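Local coordinates for protein beta-galactosidase (Geobacillus stearothermophilus, PDB 4OIF) that probably hydrolyses terminal non-reducing beta-D-galactose residues from beta-D-galactosides, as a zinc-binding, homotrimeric member of glycosyl hydrolase family 42, at residues A[186-191]-A[198-203]; A[255-260]-A[264-269]; A[349-354]-A[640-645]; A[554-559]-A[568-573]. All coordinates share one frame; numbering follows the deposited sequence.

Interaction 1: A[186-191]-A[198-203]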
# COMPACT_ATOMS: atom_id res chain seq x y z
N ALA A 186 -27.09 -7.43 -28.90
CA ALA A 186 -26.85 -8.55 -28.02
C ALA A 186 -25.73 -8.26 -27.04
O ALA A 186 -25.89 -8.49 -25.85
CB ALA A 186 -26.53 -9.80 -28.82
N LEU A 187 -24.61 -7.74 -27.53
CA LEU A 187 -23.50 -7.40 -26.66
C LEU A 187 -23.98 -6.40 -25.59
O LEU A 187 -23.85 -6.66 -24.38
CB LEU A 187 -22.33 -6.83 -27.46
CG LEU A 187 -21.05 -6.57 -26.64
CD1 LEU A 187 -19.77 -6.90 -27.41
CD2 LEU A 187 -21.02 -5.13 -26.16
N ASN A 188 -24.55 -5.28 -26.03
CA ASN A 188 -25.07 -4.26 -25.14
C ASN A 188 -26.09 -4.74 -24.11
O ASN A 188 -26.15 -4.22 -23.00
CB ASN A 188 -25.67 -3.13 -25.96
CG ASN A 188 -24.62 -2.18 -26.48
OD1 ASN A 188 -23.69 -1.83 -25.76
ND2 ASN A 188 -24.75 -1.78 -27.74
N ALA A 189 -26.88 -5.75 -24.48
CA ALA A 189 -27.87 -6.33 -23.57
C ALA A 189 -27.18 -7.22 -22.54
O ALA A 189 -27.47 -7.15 -21.35
CB ALA A 189 -28.90 -7.14 -24.36
N ALA A 190 -26.26 -8.05 -23.01
CA ALA A 190 -25.50 -8.92 -22.14
C ALA A 190 -24.72 -8.15 -21.08
O ALA A 190 -24.63 -8.58 -19.93
CB ALA A 190 -24.54 -9.78 -22.97
N TRP A 191 -24.14 -7.02 -21.46
CA TRP A 191 -23.25 -6.28 -20.57
C TRP A 191 -23.95 -5.21 -19.76
O TRP A 191 -23.31 -4.57 -18.90
CB TRP A 191 -22.13 -5.62 -21.35
CG TRP A 191 -21.14 -6.55 -21.90
CD1 TRP A 191 -21.14 -7.91 -21.78
CD2 TRP A 191 -19.99 -6.20 -22.66
NE1 TRP A 191 -20.04 -8.43 -22.43
CE2 TRP A 191 -19.32 -7.40 -22.97
CE3 TRP A 191 -19.46 -4.99 -23.10
CZ2 TRP A 191 -18.15 -7.42 -23.71
CZ3 TRP A 191 -18.30 -5.01 -23.83
CH2 TRP A 191 -17.66 -6.22 -24.13
N HIS A 198 -23.15 3.82 -21.22
CA HIS A 198 -22.01 3.10 -21.78
C HIS A 198 -22.36 2.33 -23.06
O HIS A 198 -21.51 1.63 -23.60
CB HIS A 198 -21.45 2.15 -20.72
CG HIS A 198 -20.65 2.85 -19.66
ND1 HIS A 198 -20.41 2.30 -18.42
CD2 HIS A 198 -20.04 4.05 -19.67
CE1 HIS A 198 -19.67 3.13 -17.71
NE2 HIS A 198 -19.44 4.21 -18.44
N THR A 199 -23.59 2.49 -23.54
CA THR A 199 -24.03 1.78 -24.74
C THR A 199 -23.11 2.02 -25.94
O THR A 199 -22.80 3.17 -26.29
CB THR A 199 -25.46 2.18 -25.14
OG1 THR A 199 -26.33 2.05 -24.00
CG2 THR A 199 -25.96 1.30 -26.28
N TYR A 200 -22.67 0.93 -26.55
CA TYR A 200 -21.76 1.04 -27.69
C TYR A 200 -22.55 1.11 -28.98
O TYR A 200 -23.46 0.32 -29.20
CB TYR A 200 -20.80 -0.15 -27.73
CG TYR A 200 -19.89 -0.26 -26.53
CD1 TYR A 200 -18.80 0.61 -26.38
CD2 TYR A 200 -20.11 -1.22 -25.55
CE1 TYR A 200 -17.95 0.51 -25.28
CE2 TYR A 200 -19.26 -1.32 -24.46
CZ TYR A 200 -18.18 -0.46 -24.33
OH TYR A 200 -17.35 -0.57 -23.24
N THR A 201 -22.20 2.05 -29.85
CA THR A 201 -22.92 2.21 -31.10
C THR A 201 -22.06 1.85 -32.31
O THR A 201 -22.50 1.95 -33.45
CB THR A 201 -23.48 3.64 -31.25
OG1 THR A 201 -22.49 4.60 -30.86
CG2 THR A 201 -24.71 3.81 -30.38
N ASP A 202 -20.83 1.41 -32.05
CA ASP A 202 -19.97 0.88 -33.11
C ASP A 202 -18.90 0.01 -32.49
O ASP A 202 -18.35 0.36 -31.44
CB ASP A 202 -19.32 2.02 -33.92
CG ASP A 202 -18.64 1.52 -35.20
OD1 ASP A 202 -17.46 1.10 -35.15
OD2 ASP A 202 -19.30 1.55 -36.25
N TRP A 203 -18.61 -1.12 -33.13
CA TRP A 203 -17.60 -2.06 -32.63
C TRP A 203 -16.23 -1.43 -32.39
O TRP A 203 -15.48 -1.89 -31.53
CB TRP A 203 -17.44 -3.22 -33.61
CG TRP A 203 -18.63 -4.09 -33.71
CD1 TRP A 203 -19.59 -4.05 -34.68
CD2 TRP A 203 -19.02 -5.13 -32.81
NE1 TRP A 203 -20.55 -5.01 -34.44
CE2 TRP A 203 -20.22 -5.69 -33.30
CE3 TRP A 203 -18.46 -5.65 -31.63
CZ2 TRP A 203 -20.88 -6.74 -32.66
CZ3 TRP A 203 -19.12 -6.70 -30.99
CH2 TRP A 203 -20.31 -7.23 -31.51

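Interaction 2: A[255-260]-A[264-269]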
# COMPACT_ATOMS: atom_id res chain seq x y z
N ASN A 255 2.96 -26.41 -18.35
CA ASN A 255 2.88 -26.44 -16.89
C ASN A 255 1.95 -25.37 -16.30
O ASN A 255 2.03 -24.18 -16.61
CB ASN A 255 4.28 -26.36 -16.25
CG ASN A 255 5.20 -25.31 -16.89
OD1 ASN A 255 5.03 -24.89 -18.04
ND2 ASN A 255 6.21 -24.90 -16.12
N PHE A 256 1.03 -25.85 -15.45
CA PHE A 256 0.04 -25.03 -14.76
C PHE A 256 0.57 -24.51 -13.43
O PHE A 256 1.54 -25.05 -12.87
CB PHE A 256 -1.25 -25.82 -14.51
CG PHE A 256 -2.09 -26.06 -15.74
CD1 PHE A 256 -1.73 -25.53 -16.97
CD2 PHE A 256 -3.27 -26.80 -15.65
CE1 PHE A 256 -2.52 -25.75 -18.10
CE2 PHE A 256 -4.07 -27.02 -16.78
CZ PHE A 256 -3.69 -26.49 -18.00
N MET A 257 -0.09 -23.49 -12.89
CA MET A 257 0.30 -22.90 -11.61
C MET A 257 -0.82 -22.94 -10.59
O MET A 257 -1.98 -23.22 -10.92
CB MET A 257 0.75 -21.44 -11.81
CG MET A 257 1.97 -21.25 -12.69
SD MET A 257 2.07 -19.59 -13.40
CE MET A 257 0.78 -19.66 -14.63
N ALA A 258 -0.46 -22.65 -9.34
CA ALA A 258 -1.42 -22.28 -8.32
C ALA A 258 -1.17 -20.81 -8.00
O ALA A 258 -0.09 -20.30 -8.29
CB ALA A 258 -1.26 -23.15 -7.08
N ASP A 259 -2.15 -20.12 -7.43
CA ASP A 259 -1.95 -18.72 -7.09
C ASP A 259 -1.66 -18.51 -5.62
O ASP A 259 -2.33 -19.06 -4.73
CB ASP A 259 -3.14 -17.87 -7.50
CG ASP A 259 -2.97 -17.30 -8.89
OD1 ASP A 259 -1.86 -17.45 -9.43
OD2 ASP A 259 -3.93 -16.70 -9.43
N THR A 260 -0.67 -17.65 -5.40
CA THR A 260 0.14 -17.57 -4.19
C THR A 260 -0.63 -17.59 -2.85
O THR A 260 -1.82 -17.24 -2.78
CB THR A 260 1.04 -16.30 -4.25
OG1 THR A 260 2.23 -16.51 -3.47
CG2 THR A 260 0.30 -15.05 -3.75
N ILE A 264 -4.44 -21.43 -4.37
CA ILE A 264 -5.72 -21.49 -5.05
C ILE A 264 -5.47 -21.74 -6.53
O ILE A 264 -4.33 -21.63 -6.99
CB ILE A 264 -6.52 -20.19 -4.84
CG1 ILE A 264 -5.87 -19.04 -5.62
CG2 ILE A 264 -6.61 -19.88 -3.35
CD1 ILE A 264 -6.53 -17.72 -5.39
N PRO A 265 -6.50 -22.15 -7.27
CA PRO A 265 -6.22 -22.36 -8.69
C PRO A 265 -5.70 -21.08 -9.33
O PRO A 265 -6.12 -19.99 -8.93
CB PRO A 265 -7.59 -22.75 -9.26
CG PRO A 265 -8.32 -23.33 -8.10
CD PRO A 265 -7.83 -22.65 -6.87
N PHE A 266 -4.78 -21.23 -10.28
CA PHE A 266 -4.27 -20.09 -11.02
C PHE A 266 -5.46 -19.31 -11.58
O PHE A 266 -6.39 -19.90 -12.13
CB PHE A 266 -3.33 -20.55 -12.14
CG PHE A 266 -2.80 -19.43 -12.98
CD1 PHE A 266 -2.01 -18.43 -12.41
CD2 PHE A 266 -3.06 -19.37 -14.34
CE1 PHE A 266 -1.52 -17.39 -13.19
CE2 PHE A 266 -2.56 -18.34 -15.12
CZ PHE A 266 -1.79 -17.35 -14.54
N GLN A 267 -5.43 -17.99 -11.39
CA GLN A 267 -6.58 -17.15 -11.72
C GLN A 267 -6.45 -16.50 -13.08
O GLN A 267 -7.43 -15.97 -13.59
CB GLN A 267 -6.77 -16.08 -10.65
CG GLN A 267 -7.37 -16.61 -9.36
CD GLN A 267 -8.52 -17.56 -9.65
OE1 GLN A 267 -9.61 -17.13 -10.05
NE2 GLN A 267 -8.27 -18.86 -9.48
N GLY A 268 -5.27 -16.56 -13.67
CA GLY A 268 -5.01 -15.86 -14.92
C GLY A 268 -5.53 -16.51 -16.19
O GLY A 268 -5.61 -15.87 -17.24
N LEU A 269 -5.88 -17.79 -16.11
CA LEU A 269 -6.33 -18.55 -17.28
C LEU A 269 -7.35 -19.60 -16.87
O LEU A 269 -7.28 -20.16 -15.78
CB LEU A 269 -5.14 -19.23 -17.97
CG LEU A 269 -4.11 -18.35 -18.67
CD1 LEU A 269 -2.90 -19.18 -19.08
CD2 LEU A 269 -4.73 -17.66 -19.88

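Interaction 3: A[349-354]-A[640-645]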
# COMPACT_ATOMS: atom_id res chain seq x y z
N MET A 349 2.32 -36.24 -3.56
CA MET A 349 2.09 -35.96 -4.97
C MET A 349 1.73 -37.23 -5.72
O MET A 349 0.76 -37.24 -6.48
CB MET A 349 3.30 -35.28 -5.59
CG MET A 349 3.38 -33.80 -5.26
SD MET A 349 2.04 -32.89 -6.04
CE MET A 349 2.23 -31.30 -5.25
N ILE A 350 2.49 -38.30 -5.49
CA ILE A 350 2.17 -39.56 -6.16
C ILE A 350 0.79 -40.10 -5.70
O ILE A 350 0.05 -40.69 -6.48
CB ILE A 350 3.26 -40.63 -5.89
CG1 ILE A 350 4.63 -40.10 -6.33
CG2 ILE A 350 2.93 -41.97 -6.60
CD1 ILE A 350 4.69 -39.74 -7.80
N ALA A 351 0.45 -39.88 -4.44
CA ALA A 351 -0.75 -40.45 -3.88
C ALA A 351 -2.03 -39.84 -4.47
O ALA A 351 -3.06 -40.51 -4.56
CB ALA A 351 -0.74 -40.29 -2.37
N HIS A 352 -1.96 -38.58 -4.88
CA HIS A 352 -3.13 -37.90 -5.42
C HIS A 352 -3.15 -37.95 -6.94
O HIS A 352 -4.01 -37.35 -7.56
CB HIS A 352 -3.19 -36.44 -4.95
CG HIS A 352 -3.69 -36.28 -3.54
ND1 HIS A 352 -5.00 -35.97 -3.26
CD2 HIS A 352 -3.06 -36.38 -2.35
CE1 HIS A 352 -5.16 -35.89 -1.95
NE2 HIS A 352 -3.99 -36.14 -1.37
N GLY A 353 -2.22 -38.70 -7.53
CA GLY A 353 -2.31 -39.01 -8.95
C GLY A 353 -1.13 -38.73 -9.87
O GLY A 353 -1.15 -39.12 -11.03
N SER A 354 -0.09 -38.07 -9.37
CA SER A 354 1.06 -37.77 -10.22
C SER A 354 1.87 -39.01 -10.61
O SER A 354 2.14 -39.88 -9.77
CB SER A 354 1.98 -36.77 -9.53
OG SER A 354 3.10 -36.46 -10.34
N TYR A 640 -2.93 -49.37 -4.06
CA TYR A 640 -1.71 -48.77 -3.53
C TYR A 640 -2.10 -47.65 -2.59
O TYR A 640 -2.72 -46.67 -2.99
CB TYR A 640 -0.82 -48.21 -4.63
CG TYR A 640 -0.30 -49.24 -5.60
CD1 TYR A 640 -0.82 -49.32 -6.89
CD2 TYR A 640 0.71 -50.12 -5.23
CE1 TYR A 640 -0.34 -50.26 -7.78
CE2 TYR A 640 1.20 -51.05 -6.13
CZ TYR A 640 0.67 -51.12 -7.40
OH TYR A 640 1.15 -52.05 -8.29
N VAL A 641 -1.72 -47.79 -1.33
CA VAL A 641 -2.19 -46.91 -0.30
C VAL A 641 -1.03 -46.17 0.35
O VAL A 641 -0.03 -46.76 0.71
CB VAL A 641 -2.98 -47.71 0.74
CG1 VAL A 641 -3.57 -46.79 1.80
CG2 VAL A 641 -4.09 -48.50 0.04
N PHE A 642 -1.16 -44.86 0.46
CA PHE A 642 -0.15 -44.01 1.07
C PHE A 642 -0.64 -43.56 2.44
O PHE A 642 -1.69 -42.91 2.55
CB PHE A 642 0.14 -42.79 0.19
CG PHE A 642 0.82 -43.10 -1.10
CD1 PHE A 642 0.15 -43.74 -2.13
CD2 PHE A 642 2.14 -42.72 -1.30
CE1 PHE A 642 0.79 -44.02 -3.34
CE2 PHE A 642 2.79 -42.99 -2.51
CZ PHE A 642 2.11 -43.64 -3.53
N ILE A 643 0.13 -43.88 3.47
CA ILE A 643 -0.15 -43.43 4.82
C ILE A 643 0.88 -42.37 5.22
O ILE A 643 2.05 -42.68 5.47
CB ILE A 643 -0.15 -44.59 5.82
CG1 ILE A 643 -0.99 -45.76 5.27
CG2 ILE A 643 -0.66 -44.13 7.17
CD1 ILE A 643 -0.95 -47.04 6.12
N MET A 644 0.44 -41.12 5.28
CA MET A 644 1.34 -39.98 5.37
C MET A 644 1.18 -39.18 6.67
O MET A 644 0.10 -38.68 6.97
CB MET A 644 1.14 -39.08 4.15
CG MET A 644 1.34 -39.81 2.83
SD MET A 644 0.75 -38.89 1.39
CE MET A 644 -1.02 -38.90 1.64
N ASN A 645 2.25 -39.07 7.43
CA ASN A 645 2.20 -38.31 8.67
C ASN A 645 2.55 -36.84 8.44
O ASN A 645 3.72 -36.47 8.45
CB ASN A 645 3.14 -38.92 9.71
CG ASN A 645 3.06 -38.22 11.06
OD1 ASN A 645 2.25 -37.30 11.26
ND2 ASN A 645 3.91 -38.64 11.99

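Interaction 4: A[554-559]-A[568-573]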
# COMPACT_ATOMS: atom_id res chain seq x y z
N ASP A 554 -19.13 -14.06 8.51
CA ASP A 554 -19.03 -13.53 7.15
C ASP A 554 -20.33 -13.42 6.37
O ASP A 554 -20.66 -12.36 5.85
CB ASP A 554 -18.04 -14.35 6.31
CG ASP A 554 -16.63 -14.34 6.89
OD1 ASP A 554 -16.31 -13.41 7.67
OD2 ASP A 554 -15.85 -15.25 6.55
N TYR A 555 -21.07 -14.53 6.25
CA TYR A 555 -22.30 -14.54 5.46
C TYR A 555 -23.42 -15.36 6.07
O TYR A 555 -23.21 -16.45 6.59
CB TYR A 555 -22.02 -15.06 4.05
CG TYR A 555 -21.03 -14.21 3.29
CD1 TYR A 555 -21.42 -13.01 2.73
CD2 TYR A 555 -19.71 -14.61 3.15
CE1 TYR A 555 -20.53 -12.22 2.04
CE2 TYR A 555 -18.81 -13.82 2.46
CZ TYR A 555 -19.23 -12.62 1.91
OH TYR A 555 -18.35 -11.82 1.23
N ALA A 556 -24.63 -14.80 5.99
CA ALA A 556 -25.83 -15.54 6.33
C ALA A 556 -26.80 -15.39 5.18
O ALA A 556 -26.74 -14.43 4.42
CB ALA A 556 -26.43 -15.03 7.62
N THR A 557 -27.71 -16.35 5.05
CA THR A 557 -28.74 -16.22 4.03
C THR A 557 -30.13 -16.35 4.63
O THR A 557 -30.43 -17.34 5.28
CB THR A 557 -28.57 -17.28 2.92
OG1 THR A 557 -27.21 -17.30 2.46
CG2 THR A 557 -29.50 -16.96 1.76
N VAL A 558 -30.98 -15.35 4.41
CA VAL A 558 -32.37 -15.48 4.84
C VAL A 558 -33.07 -16.41 3.84
O VAL A 558 -32.92 -16.25 2.63
CB VAL A 558 -33.09 -14.12 4.93
CG1 VAL A 558 -34.55 -14.31 5.32
CG2 VAL A 558 -32.41 -13.21 5.95
N ILE A 559 -33.82 -17.38 4.34
CA ILE A 559 -34.38 -18.44 3.49
C ILE A 559 -35.90 -18.59 3.58
O ILE A 559 -36.48 -18.63 4.66
CB ILE A 559 -33.73 -19.79 3.84
CG1 ILE A 559 -32.27 -19.79 3.38
CG2 ILE A 559 -34.51 -20.95 3.23
CD1 ILE A 559 -31.42 -20.84 4.10
N GLY A 568 -31.43 -26.86 10.20
CA GLY A 568 -30.77 -26.01 11.16
C GLY A 568 -31.31 -24.61 11.06
O GLY A 568 -31.78 -24.21 9.99
N VAL A 569 -31.24 -23.87 12.16
CA VAL A 569 -31.76 -22.49 12.18
C VAL A 569 -30.76 -21.51 12.76
O VAL A 569 -29.92 -21.90 13.57
CB VAL A 569 -33.08 -22.38 13.01
CG1 VAL A 569 -34.12 -23.32 12.47
CG2 VAL A 569 -32.83 -22.64 14.49
N TYR A 570 -30.86 -20.24 12.36
CA TYR A 570 -30.02 -19.19 12.95
C TYR A 570 -30.48 -18.94 14.38
O TYR A 570 -31.62 -19.25 14.72
CB TYR A 570 -30.09 -17.90 12.13
CG TYR A 570 -29.68 -18.06 10.68
CD1 TYR A 570 -28.34 -18.21 10.33
CD2 TYR A 570 -30.64 -18.07 9.67
CE1 TYR A 570 -27.96 -18.37 9.02
CE2 TYR A 570 -30.26 -18.23 8.35
CZ TYR A 570 -28.92 -18.37 8.03
OH TYR A 570 -28.55 -18.53 6.72
N GLU A 571 -29.62 -18.37 15.22
CA GLU A 571 -29.97 -18.19 16.63
C GLU A 571 -29.95 -16.74 17.12
O GLU A 571 -30.33 -16.46 18.25
CB GLU A 571 -29.03 -19.02 17.51
CG GLU A 571 -29.04 -20.51 17.22
CD GLU A 571 -28.23 -21.28 18.25
OE1 GLU A 571 -26.98 -21.26 18.19
OE2 GLU A 571 -28.85 -21.88 19.15
N ASP A 572 -29.48 -15.82 16.29
CA ASP A 572 -29.38 -14.44 16.72
C ASP A 572 -29.69 -13.52 15.54
O ASP A 572 -30.04 -14.00 14.47
CB ASP A 572 -28.00 -14.16 17.30
CG ASP A 572 -28.02 -13.13 18.41
OD1 ASP A 572 -29.04 -12.41 18.55
OD2 ASP A 572 -27.02 -13.05 19.16
N ASP A 573 -29.57 -12.21 15.75
CA ASP A 573 -29.89 -11.18 14.76
C ASP A 573 -31.36 -11.26 14.31
O ASP A 573 -32.13 -12.07 14.83
CB ASP A 573 -28.95 -11.27 13.55
CG ASP A 573 -28.56 -9.89 13.00
OD1 ASP A 573 -29.41 -8.97 12.97
OD2 ASP A 573 -27.40 -9.74 12.57

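Interaction 1: A[186-191]-A[198-203]
Asn-188, on the helix 184-191, grips both backbone polar groups of Tyr-200 in the loop that leads on to the helix 218-246, a side-chain-to-backbone bridge within the TIM-barrel family region. Asn-188 OD1 accepts the amide N of Tyr-200 at 3.0 Å in a nearly straight bond (N-H...O 174°), the donor tilted somewhat from the carbonyl plane. Asn-188 ND2 donates a hydrogen bond to Tyr-200 O at 2.9 Å, lying in that carbonyl's plane on a lone pair. The two bonds fix the rotation of the amide, and OD1 is also hydrogen-bonded to the neighbouring Thr-193.

The buried side is apolar, formed by Leu-187, Trp-191 and Tyr-200. With CG of Leu-187 anti to the backbone N (chi1 -174°), its CD2 lies off-centre over one face of the Trp-191 indole and also touches the Tyr-200 ring, while CD1 turns outward to the partly exposed Trp-203, 3.6 Å from its CZ3. Leu-176 and Leu-220, from the helices 166-179 and 218-246, pack against this group, and Trp-191 NE1 is bonded to Asp-223.

The side around Asn-188 and Thr-199 is more exposed to solvent, though still held by the two amide bonds; there Thr-199 CG2 rests 3.6 Å from Asn-188 ND2, and a second subunit comes within reach of the loop. Deeper in, Tyr-200 CE2 meets the edge of the Trp-191 ring, 3.9 Å from CZ3.

Interaction 2: A[255-260]-A[264-269]
A short beta hairpin, made by the end of the barrel strand 252-259 and the strand 264-265, brings these residues together beside the predicted catalytic centre. Asp-259 and Ile-264 form an antiparallel hydrogen-bonded pair: Asp-259 N to Ile-264 O is 2.7 Å, and the return bond from Ile-264 N to Asp-259 O is 3.2 Å. Beyond it the Asp-259 carboxylate turns to the following loop, where OD2 receives Gln-267 N at 2.8 Å from above the carboxylate plane, and OD1 lies at the edge of the Phe-266 ring. An alanine in place of Asp-259 would probably leave the Gln-267 amide without this acceptor and let the loop after the hairpin shift.

Phe-266 is held on both faces. The bent end of Met-257 (chi3 -73°) sets CE over the ring centre, 3.4 Å from the centroid, with SD farther out at 4.5 Å; Gly-268 N sits over the opposite face. Met-257 also touches Glu-158, the predicted proton donor, while Asn-255 OD1 is bonded to Glu-158 N. The Met-aromatic contact thus sits next to a short beta hairpin at the rim of what is predicted to be the active site of a TIM barrel.

Interaction 3: A[349-354]-A[640-645]
One face of the Phe-642 ring is met by the methyl of Ala-351, which stands 3.4 Å above the ring plane and is offset toward the rim. The shift brings CB closest to the root of the ring, 3.5 Å from Phe-642 CG, so the methyl lies above the CG-CD1 side. Measured to the centroid, the distance from Ala-351 CB is 3.8 Å, with the approach 26° off the ring normal, a CH-pi contact. The far end of the same ring meets Ile-350 at an oblique angle: CG2 touches Phe-642 CZ at 3.6 Å, with CB close behind. The CG2 branch is anti to the backbone N of Ile-350, and this is the branch that reaches the phenyl tip, while CG1 carries the rest of the side chain away from the strand.

The contact joins the last turn of helix 341-351, in the barrel region, to strand 638-645 of the five-stranded antiparallel sheet in the C-terminal domain. A Schellman motif ends the helix here, with Gly-353 at positive phi as its C-prime residue: Ser-354 N bonds to Met-349 O, and Gly-353 N to Ile-350 O.

Around this apolar patch, Arg-633 of the adjacent strand 628-634 is hydrogen-bonded through NH1 to the carbonyls of Ile-350 and Ser-354, and Arg-409 to that of Ala-351. Val-681 and Met-401 also touch Phe-642. Two residues along the strand from the ring, Met-644 extends from its CB and then bends at its end (chi3 -68°), which leaves its CE 4.3 Å from Ala-351 CB.

Interaction 4: A[554-559]-A[568-573]
The polar part of the contact is gathered on one atom, the hydroxyl of Tyr-570. It donates to the carbonyl oxygen of Thr-557, with OH to O at 2.7 Å, a C=O...O angle of 119° and the donor tilted 28° from the carbonyl plane. The amide N of Thr-557 lies 2.9 Å from the same OH, so the phenol end sits against both backbone polar groups of one residue. The Thr-557 side chain looks to a different partner, its OG1 being bonded to Gly-595 O.

Strand 555-561 pairs with 527-534 in a two-stranded antiparallel sheet, whereas strand 565-570 belongs to the large mixed sheet of the trimerisation domain; the tyrosine therefore spans two sheets. A phenylalanine in place of Tyr-570 would probably leave the Thr-557 carbonyl without its hydroxyl donor and loosen this link between the sheets.

The apolar part is small. With CG beside its backbone N (chi1 -57°), Tyr-570 reaches across to Ala-556, whose CB meets the ring obliquely, 3.9 Å from CE1. Tyr-575 packs edge-to-face with Tyr-570, and Val-543 of the neighbouring strand 541-545 touches its side chain.

Overall arrangement
The four contacts are separate, with no two sharing atoms or elements. Interactions 3 and 4 are fully buried, yet they differ in chemistry: interaction 3 is purely apolar across its two segments and joins the barrel region to the C-terminal domain, whereas interaction 4 rests on a single hydroxyl linking two sheets of the trimerisation domain. Interaction 1 is partly buried, mixing an amide bridge with aromatic packing, and lies far out, its centre about 34 Å from the centre of the chain, where another subunit approaches. Interaction 2, its centre about 6 Å from there, is a surface contact facing the active site and alone pairs strands. Interactions 2 and 3 are the nearest neighbours, their centres about 22 Å apart.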